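Local structure of trichothecene 3-O-acetyltransferase (Gibberella zeae, 2RKV) at residues V208-V213 and T366-P371; T261-S266 and F289-D294; T313-T318 and R335-P340. The protein probably transfers an acetyl group from acetyl-coenzyme A to the 3-hydroxyl of trichothecene mycotoxins. All coordinates share one frame; numbering follows the deposited sequence. Where two conformers were deposited one is given.

Contact 1 of 3, residues V208-V213 and T366-P371; sequences VDHQIV and TADADP
His-210 presents the edge of its imidazole to the carboxylate of Asp-368, with the two planes turned 54° apart. ND1 donates to OD2 of Asp-368 over 2.7 Å; the acceptor lies close to the ring plane and is met on its syn lone pair, and at 166° the bond is nearly straight. Asp-368 reaches it with CG between its own backbone N and carbonyl carbon (chi1 68°), which turns the carboxylate back against CB of His-210. Each partner comes from a beta turn: His-210 from the type II turn Val-208 to Gln-211, Asp-368 from the type I turn Thr-366 to Ala-369. The contact joins the loop before strand 229-236 to the loop after helix 340-356, beside strand 286-294. Ala-367 points its methyl into the first loop, CB lying 3.4 Å from O of His-210, and Val-213 closes over it with CG2 3.8 Å from that CB. A water accepts from N of Asp-368 and lies 2.9 Å from O of His-210, to which it can donate. Glu-288 brings a second carboxylate near OD1 of Asp-368, a cluster of negative charge that could raise the basicity of His-210. Thr-366, at the start of the second turn, touches the bound T-2 toxin.

Contact 2 of 3, residues T261-S266 and F289-D294; sequences TDDALS and FCRAVD. With COA (coenzyme A), chain B.
Arg-291 and Ser-266 mark the nearest backbone approach, CA to CA 8.7 Å, between helix 261-266 and strand 289-294, which run roughly antiparallel at 155° with their axes 11.8 Å apart. Arg-291 bridges the gap with an extended chain, CG anti to the backbone N, and delivers its guanidinium edge-on to two acids of the first helical turn. NH2 donates to OD1 of Asp-262 over 2.9 Å, approaching on the anti side and out of the carboxylate plane. The same nitrogen and NH1 together grip OD1 of Asp-263, at 2.8 Å from NH2, the two carboxylates being tilted 37° and 58° from the guanidinium. NE donates to a water, which in turn donates to OD1 of Asp-262. Farther along, CB of Ser-266 rests 3.9 Å from CZ of Phe-289, while its OG turns back to O of Asp-262. Coenzyme A lies alongside: its pantetheine methyl CEP sits over one guanidinium face, toward its rim, Thr-261 holds phosphate oxygen O9A through both N and OG1, and N of Asp-294 donates to O9P over 2.7 Å. The other oxygens of the acids are held too, OD2 of Asp-262 by Ser-379 and OD2 of Asp-263 by Arg-335. In-plane bonds to Asp-262, Asp-263 and the water hold the guanidinium's rotation, one face turned to the pantetheine arm, and the two aspartates and two arginines probably offset one another's charge.

Contact 3 of 3, residues T313-T318 and R335-P340; sequences TYHNST and RSELDP. With COA (coenzyme A), chain B.
Glu-337 and Leu-338 lean on Thr-313 and His-315 of strand 313-318 from a type I turn, Arg-335 to Leu-338, which leads out of helix 327-335. At the start of the turn Arg-335 heads away from the strand, its chain bent at chi2 and chi3 (57° and 45°), and curls its guanidinium toward the diphosphate of coenzyme A. NH2 donates to O2A over 3.1 Å; NH1 reaches the same oxygen and also makes a weak bond to O5A. Next, Glu-337 carries the contact with its aliphatic part: CB packs 3.7 Å from CB of Thr-313, and CG lies 3.5 Å from NE2 of His-315. The carboxylate turns away from the imidazole, and OE1 accepts from a water 2.7 Å away, which in turn accepts from N of Tyr-314. Leu-338 follows, laying CD1 over the centre of the guanidinium of Arg-335, 3.4 Å above its plane, while CD2 comes 4.2 Å from CG2 of Thr-313. Asp-339 then caps the helix starting at Pro-340. No direct hydrogen bond joins the segments. The arrangement belongs to the coenzyme A site of this BAHD acyltransferase, a helix-to-helix turn propped on the outermost strand of its seven-stranded sheet, with arginine at the diphosphate.

In the fold
Coming from the N terminus, the chain first passes through 208-213, which waits some 150 residues for its partner 366-371; contact 1 therefore closes a long loop, and both other contacts fall within it. Contact 2 closes first, bringing strand 286-294 back to the start of helix 261-277. Contact 3 then opens on the neighbouring antiparallel strand 310-318 and closes after helices 319-324 and 327-335, so the two follow in series without crossing. Their centres lie about 9 Å apart and both touch coenzyme A. Contact 1 lies over the face of strands 286-294 and 310-318 turned away from helix 261-277, where the His-210 ring meets Tyr-314 and Ala-369 packs on Cys-290, tying the outer loops there.

Contact 1 of 3, residues V208-V213 and T366-P371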
# COMPACT_ATOMS: atom_id res chain seq x y z
N VAL A 208 10.99 2.16 19.01
CA VAL A 208 9.58 1.76 18.92
C VAL A 208 8.61 2.85 19.41
O VAL A 208 7.43 2.58 19.71
CB VAL A 208 9.34 0.42 19.64
CG2 VAL A 208 10.05 -0.73 18.99
N ASP A 209 9.09 4.09 19.48
CA ASP A 209 8.22 5.22 19.78
C ASP A 209 7.05 5.19 18.79
O ASP A 209 7.25 4.90 17.60
CB ASP A 209 8.98 6.55 19.59
CG ASP A 209 9.86 6.92 20.79
OD1 ASP A 209 9.86 6.21 21.83
OD2 ASP A 209 10.55 7.95 20.69
N HIS A 210 5.84 5.46 19.27
CA HIS A 210 4.63 5.53 18.44
C HIS A 210 4.17 4.17 17.89
O HIS A 210 3.29 4.12 17.03
CB HIS A 210 4.79 6.50 17.26
CG HIS A 210 5.45 7.79 17.63
ND1 HIS A 210 4.87 8.72 18.47
CD2 HIS A 210 6.66 8.30 17.29
CE1 HIS A 210 5.68 9.74 18.62
NE2 HIS A 210 6.77 9.52 17.91
N GLN A 211 4.76 3.08 18.39
CA GLN A 211 4.46 1.75 17.84
C GLN A 211 3.94 0.73 18.85
O GLN A 211 3.63 -0.41 18.49
CB GLN A 211 5.65 1.20 17.07
CG GLN A 211 6.02 2.10 15.88
CD GLN A 211 7.19 1.59 15.09
OE1 GLN A 211 8.15 1.04 15.64
NE2 GLN A 211 7.14 1.78 13.77
N ILE A 212 3.86 1.13 20.12
CA ILE A 212 3.32 0.26 21.15
C ILE A 212 2.12 0.96 21.79
O ILE A 212 2.24 2.08 22.30
CB ILE A 212 4.38 -0.12 22.21
CG1 ILE A 212 5.59 -0.78 21.54
CG2 ILE A 212 3.77 -1.08 23.25
CD1 ILE A 212 6.79 -0.94 22.45
N VAL A 213 0.97 0.30 21.72
CA VAL A 213 -0.27 0.83 22.29
C VAL A 213 -0.13 0.89 23.81
O VAL A 213 0.39 -0.05 24.43
CB VAL A 213 -1.50 -0.03 21.87
CG1 VAL A 213 -2.75 0.38 22.63
CG2 VAL A 213 -1.74 0.08 20.37
N THR A 366 0.45 2.23 13.83
CA THR A 366 -0.31 3.47 14.07
C THR A 366 -0.81 3.54 15.51
O THR A 366 -1.89 4.07 15.77
CB THR A 366 -1.49 3.63 13.10
OG1 THR A 366 -2.36 2.49 13.22
CG2 THR A 366 -1.00 3.78 11.65
N ALA A 367 0.02 3.05 16.43
CA ALA A 367 -0.33 2.90 17.85
C ALA A 367 -0.84 4.16 18.55
O ALA A 367 -1.68 4.07 19.46
CB ALA A 367 0.84 2.31 18.62
N ASP A 368 -0.32 5.32 18.16
CA ASP A 368 -0.77 6.58 18.76
C ASP A 368 -1.33 7.60 17.76
O ASP A 368 -1.41 8.80 18.05
CB ASP A 368 0.31 7.18 19.67
CG ASP A 368 1.55 7.67 18.90
OD1 ASP A 368 1.57 7.65 17.66
OD2 ASP A 368 2.51 8.07 19.58
N ALA A 369 -1.73 7.12 16.58
CA ALA A 369 -2.33 8.00 15.58
C ALA A 369 -3.80 8.23 15.90
O ALA A 369 -4.57 7.28 16.03
CB ALA A 369 -2.16 7.42 14.17
N ASP A 370 -4.18 9.49 16.06
CA ASP A 370 -5.57 9.88 16.24
C ASP A 370 -6.20 10.12 14.87
O ASP A 370 -5.78 11.03 14.15
CB ASP A 370 -5.64 11.15 17.08
CG ASP A 370 -7.05 11.50 17.52
OD1 ASP A 370 -7.97 11.54 16.68
OD2 ASP A 370 -7.22 11.77 18.73
N PRO A 371 -7.22 9.32 14.50
CA PRO A 371 -7.83 9.46 13.17
C PRO A 371 -8.40 10.85 12.86
O PRO A 371 -8.49 11.24 11.70
CB PRO A 371 -8.94 8.41 13.16
CG PRO A 371 -9.16 8.03 14.61
CD PRO A 371 -7.84 8.24 15.28
O HOH W 1 1.35 5.75 15.69

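Contact 2 of 3, residues T261-S266 and F289-D294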
# COMPACT_ATOMS: atom_id res chain seq x y z
N THR A 261 9.86 15.04 -4.85
CA THR A 261 8.51 15.23 -5.34
C THR A 261 7.51 14.60 -4.35
O THR A 261 6.52 15.24 -3.96
CB THR A 261 8.36 14.60 -6.75
OG1 THR A 261 9.25 15.25 -7.66
CG2 THR A 261 6.94 14.75 -7.27
N ASP A 262 7.79 13.36 -3.95
CA ASP A 262 6.96 12.63 -3.00
C ASP A 262 6.85 13.37 -1.65
O ASP A 262 5.76 13.50 -1.10
CB ASP A 262 7.51 11.22 -2.82
CG ASP A 262 6.51 10.27 -2.20
OD1 ASP A 262 6.14 10.48 -1.01
OD2 ASP A 262 6.12 9.30 -2.91
N ASP A 263 7.98 13.87 -1.15
CA ASP A 263 7.99 14.71 0.07
C ASP A 263 7.04 15.90 -0.06
O ASP A 263 6.26 16.21 0.85
CB ASP A 263 9.38 15.30 0.30
CG ASP A 263 10.42 14.29 0.76
OD1 ASP A 263 10.07 13.16 1.16
OD2 ASP A 263 11.61 14.65 0.68
N ALA A 264 7.13 16.59 -1.20
CA ALA A 264 6.38 17.83 -1.43
C ALA A 264 4.87 17.56 -1.44
O ALA A 264 4.10 18.28 -0.79
CB ALA A 264 6.84 18.50 -2.72
N LEU A 265 4.44 16.52 -2.15
CA LEU A 265 3.02 16.18 -2.17
C LEU A 265 2.54 15.72 -0.80
O LEU A 265 1.46 16.10 -0.35
CB LEU A 265 2.71 15.11 -3.23
CG LEU A 265 1.22 14.77 -3.35
CD1 LEU A 265 0.33 16.01 -3.54
CD2 LEU A 265 0.94 13.72 -4.43
N SER A 266 3.34 14.89 -0.14
CA SER A 266 3.00 14.45 1.21
C SER A 266 2.81 15.66 2.14
O SER A 266 1.82 15.73 2.89
CB SER A 266 4.07 13.49 1.75
OG SER A 266 4.18 12.33 0.91
N PHE A 289 1.86 12.88 11.46
CA PHE A 289 1.94 12.28 10.12
C PHE A 289 2.68 10.95 10.27
O PHE A 289 3.78 10.91 10.83
CB PHE A 289 2.73 13.20 9.18
CG PHE A 289 2.56 12.88 7.71
CD1 PHE A 289 1.68 13.61 6.92
CD2 PHE A 289 3.30 11.85 7.11
CE1 PHE A 289 1.54 13.34 5.55
CE2 PHE A 289 3.15 11.57 5.73
CZ PHE A 289 2.27 12.31 4.96
N CYS A 290 2.07 9.87 9.77
CA CYS A 290 2.69 8.56 9.78
C CYS A 290 2.94 8.19 8.32
O CYS A 290 1.98 8.06 7.55
CB CYS A 290 1.76 7.52 10.41
SG CYS A 290 1.16 7.93 12.09
N ARG A 291 4.21 8.05 7.94
CA ARG A 291 4.57 7.81 6.54
C ARG A 291 5.19 6.42 6.34
O ARG A 291 6.17 6.10 6.99
CB ARG A 291 5.57 8.88 6.06
CG ARG A 291 5.78 8.90 4.56
CD ARG A 291 7.03 9.72 4.20
NE ARG A 291 7.06 10.14 2.80
CZ ARG A 291 8.00 10.96 2.31
NH1 ARG A 291 8.95 11.41 3.12
NH2 ARG A 291 7.98 11.32 1.03
N ALA A 292 4.60 5.61 5.46
CA ALA A 292 5.16 4.29 5.16
C ALA A 292 6.47 4.43 4.40
O ALA A 292 6.58 5.23 3.45
CB ALA A 292 4.18 3.44 4.36
N VAL A 293 7.47 3.67 4.82
CA VAL A 293 8.80 3.72 4.20
C VAL A 293 9.31 2.29 3.99
O VAL A 293 9.38 1.50 4.94
CB VAL A 293 9.81 4.53 5.07
CG1 VAL A 293 11.19 4.59 4.40
CG2 VAL A 293 9.28 5.94 5.32
N ASP A 294 9.66 1.98 2.75
CA ASP A 294 10.31 0.72 2.38
C ASP A 294 11.66 0.68 3.08
O ASP A 294 12.48 1.60 2.91
CB ASP A 294 10.48 0.65 0.85
CG ASP A 294 11.25 -0.58 0.37
OD1 ASP A 294 11.45 -1.54 1.16
OD2 ASP A 294 11.65 -0.58 -0.82
N1A COA B . 20.10 16.55 -4.90
C2A COA B . 18.76 16.82 -5.14
N3A COA B . 17.83 15.81 -5.05
C4A COA B . 18.23 14.55 -4.71
C5A COA B . 19.58 14.27 -4.46
C6A COA B . 20.53 15.29 -4.56
N6A COA B . 21.83 14.98 -4.58
N7A COA B . 19.68 12.96 -4.14
C8A COA B . 18.45 12.40 -4.19
N9A COA B . 17.54 13.38 -4.54
C1B COA B . 16.10 13.22 -4.76
C2B COA B . 15.87 12.47 -6.06
O2B COA B . 15.98 13.33 -7.16
C3B COA B . 14.46 11.97 -5.84
O3B COA B . 13.57 13.04 -5.97
P3B COA B . 12.54 13.12 -7.18
O7A COA B . 11.71 11.86 -7.17
O8A COA B . 13.38 13.24 -8.43
O9A COA B . 11.71 14.36 -6.98
C4B COA B . 14.43 11.68 -4.37
O4B COA B . 15.49 12.41 -3.77
C5B COA B . 14.57 10.20 -4.12
O5B COA B . 14.27 10.13 -2.76
P1A COA B . 13.83 8.77 -2.08
O1A COA B . 14.69 7.61 -2.59
O2A COA B . 13.87 8.94 -0.58
O3A COA B . 12.39 8.42 -2.67
P2A COA B . 11.08 9.33 -2.63
O4A COA B . 10.50 9.36 -4.03
O5A COA B . 11.30 10.67 -1.99
O6A COA B . 10.11 8.49 -1.69
CBP COA B . 9.55 7.19 0.22
CCP COA B . 10.32 8.41 -0.29
CDP COA B . 8.06 7.37 -0.09
CEP COA B . 9.70 7.10 1.74
CAP COA B . 10.13 5.96 -0.49
OAP COA B . 11.50 5.79 -0.19
C9P COA B . 9.43 4.70 -0.09
O9P COA B . 9.90 3.99 1.02
N8P COA B . 8.40 4.35 -0.84
C7P COA B . 7.58 3.19 -0.56
C6P COA B . 6.62 3.48 0.58
C5P COA B . 5.81 2.23 0.76
O5P COA B . 6.38 1.12 0.83
N4P COA B . 4.49 2.40 0.83
O HOH W 2 4.95 9.39 1.08

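Contact 3 of 3, residues T313-T318 and R335-P340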
# COMPACT_ATOMS: atom_id res chain seq x y z
N THR A 313 7.76 6.46 9.30
CA THR A 313 8.38 7.59 9.99
C THR A 313 7.23 8.38 10.61
O THR A 313 6.12 8.42 10.07
CB THR A 313 9.27 8.47 9.08
OG1 THR A 313 8.50 9.00 8.00
CG2 THR A 313 10.46 7.67 8.53
N TYR A 314 7.50 9.00 11.76
CA TYR A 314 6.47 9.71 12.52
C TYR A 314 6.89 11.15 12.70
O TYR A 314 8.06 11.44 12.97
CB TYR A 314 6.24 9.06 13.89
CG TYR A 314 5.86 7.60 13.76
CD1 TYR A 314 6.83 6.60 13.85
CD2 TYR A 314 4.54 7.22 13.50
CE1 TYR A 314 6.49 5.25 13.69
CE2 TYR A 314 4.19 5.88 13.34
CZ TYR A 314 5.16 4.91 13.43
OH TYR A 314 4.82 3.58 13.28
N HIS A 315 5.92 12.05 12.55
CA HIS A 315 6.17 13.49 12.55
C HIS A 315 5.07 14.15 13.35
O HIS A 315 3.90 14.12 12.96
CB HIS A 315 6.22 14.00 11.11
CG HIS A 315 7.13 13.21 10.22
ND1 HIS A 315 6.74 12.03 9.61
CD2 HIS A 315 8.43 13.39 9.89
CE1 HIS A 315 7.76 11.54 8.92
NE2 HIS A 315 8.80 12.34 9.08
N ASN A 316 5.45 14.73 14.49
CA ASN A 316 4.49 15.30 15.42
C ASN A 316 4.59 16.81 15.48
O ASN A 316 5.69 17.37 15.59
CB ASN A 316 4.66 14.67 16.80
CG ASN A 316 4.23 13.22 16.83
OD1 ASN A 316 3.06 12.92 17.00
ND2 ASN A 316 5.18 12.32 16.63
N SER A 317 3.44 17.47 15.39
CA SER A 317 3.36 18.93 15.42
C SER A 317 1.97 19.31 15.90
O SER A 317 1.32 18.52 16.62
CB SER A 317 3.67 19.50 14.03
OG SER A 317 3.77 20.93 14.04
N THR A 318 1.51 20.51 15.55
CA THR A 318 0.13 20.91 15.81
C THR A 318 -0.55 21.32 14.51
O THR A 318 0.11 21.76 13.56
CB THR A 318 0.02 22.07 16.84
OG1 THR A 318 0.65 23.24 16.32
CG2 THR A 318 0.64 21.68 18.19
N ARG A 335 11.49 14.67 5.17
CA ARG A 335 12.81 14.26 4.68
C ARG A 335 13.80 14.00 5.83
O ARG A 335 14.66 13.12 5.72
CB ARG A 335 13.34 15.29 3.66
CG ARG A 335 14.73 15.06 3.10
CD ARG A 335 14.93 13.71 2.42
NE ARG A 335 13.84 13.34 1.52
CZ ARG A 335 13.88 12.29 0.69
NH1 ARG A 335 12.84 11.99 -0.08
NH2 ARG A 335 14.97 11.53 0.65
N SER A 336 13.65 14.73 6.94
CA SER A 336 14.59 14.63 8.08
C SER A 336 14.63 13.24 8.74
O SER A 336 15.58 12.92 9.46
CB SER A 336 14.27 15.70 9.13
OG SER A 336 13.12 15.37 9.88
N GLU A 337 13.61 12.42 8.48
CA GLU A 337 13.49 11.09 9.09
C GLU A 337 13.96 9.95 8.18
O GLU A 337 13.86 8.78 8.54
CB GLU A 337 12.04 10.83 9.53
CG GLU A 337 11.68 11.45 10.87
CD GLU A 337 12.56 10.91 11.98
OE1 GLU A 337 12.46 9.70 12.33
OE2 GLU A 337 13.39 11.68 12.48
N LEU A 338 14.46 10.29 6.99
CA LEU A 338 14.78 9.27 5.99
C LEU A 338 16.26 8.88 5.91
O LEU A 338 16.68 8.21 4.97
CB LEU A 338 14.28 9.69 4.61
CG LEU A 338 12.77 9.78 4.46
CD1 LEU A 338 12.41 10.32 3.09
CD2 LEU A 338 12.09 8.42 4.74
N ASP A 339 17.04 9.29 6.91
CA ASP A 339 18.43 8.86 6.99
C ASP A 339 18.51 7.33 7.10
O ASP A 339 17.92 6.73 8.01
CB ASP A 339 19.11 9.54 8.17
CG ASP A 339 20.51 9.03 8.41
OD1 ASP A 339 21.40 9.33 7.58
OD2 ASP A 339 20.72 8.32 9.41
N PRO A 340 19.24 6.67 6.17
CA PRO A 340 19.33 5.21 6.17
C PRO A 340 19.77 4.59 7.50
O PRO A 340 19.21 3.57 7.92
CB PRO A 340 20.36 4.92 5.07
CG PRO A 340 20.24 6.07 4.15
CD PRO A 340 19.97 7.26 5.03
N1A COA B . 20.10 16.55 -4.90
C2A COA B . 18.76 16.82 -5.14
N3A COA B . 17.83 15.81 -5.05
C4A COA B . 18.23 14.55 -4.71
C5A COA B . 19.58 14.27 -4.46
C6A COA B . 20.53 15.29 -4.56
N6A COA B . 21.83 14.98 -4.58
N7A COA B . 19.68 12.96 -4.14
C8A COA B . 18.45 12.40 -4.19
N9A COA B . 17.54 13.38 -4.54
C1B COA B . 16.10 13.22 -4.76
C2B COA B . 15.87 12.47 -6.06
O2B COA B . 15.98 13.33 -7.16
C3B COA B . 14.46 11.97 -5.84
O3B COA B . 13.57 13.04 -5.97
P3B COA B . 12.54 13.12 -7.18
O7A COA B . 11.71 11.86 -7.17
O8A COA B . 13.38 13.24 -8.43
O9A COA B . 11.71 14.36 -6.98
C4B COA B . 14.43 11.68 -4.37
O4B COA B . 15.49 12.41 -3.77
C5B COA B . 14.57 10.20 -4.12
O5B COA B . 14.27 10.13 -2.76
P1A COA B . 13.83 8.77 -2.08
O1A COA B . 14.69 7.61 -2.59
O2A COA B . 13.87 8.94 -0.58
O3A COA B . 12.39 8.42 -2.67
P2A COA B . 11.08 9.33 -2.63
O4A COA B . 10.50 9.36 -4.03
O5A COA B . 11.30 10.67 -1.99
O6A COA B . 10.11 8.49 -1.69
CBP COA B . 9.55 7.19 0.22
CCP COA B . 10.32 8.41 -0.29
CDP COA B . 8.06 7.37 -0.09
CEP COA B . 9.70 7.10 1.74
CAP COA B . 10.13 5.96 -0.49
OAP COA B . 11.50 5.79 -0.19
C9P COA B . 9.43 4.70 -0.09
O9P COA B . 9.90 3.99 1.02
N8P COA B . 8.40 4.35 -0.84
C7P COA B . 7.58 3.19 -0.56
C6P COA B . 6.62 3.48 0.58
C5P COA B . 5.81 2.23 0.76
O5P COA B . 6.38 1.12 0.83
N4P COA B . 4.49 2.40 0.83
O HOH W 3 10.09 8.47 12.89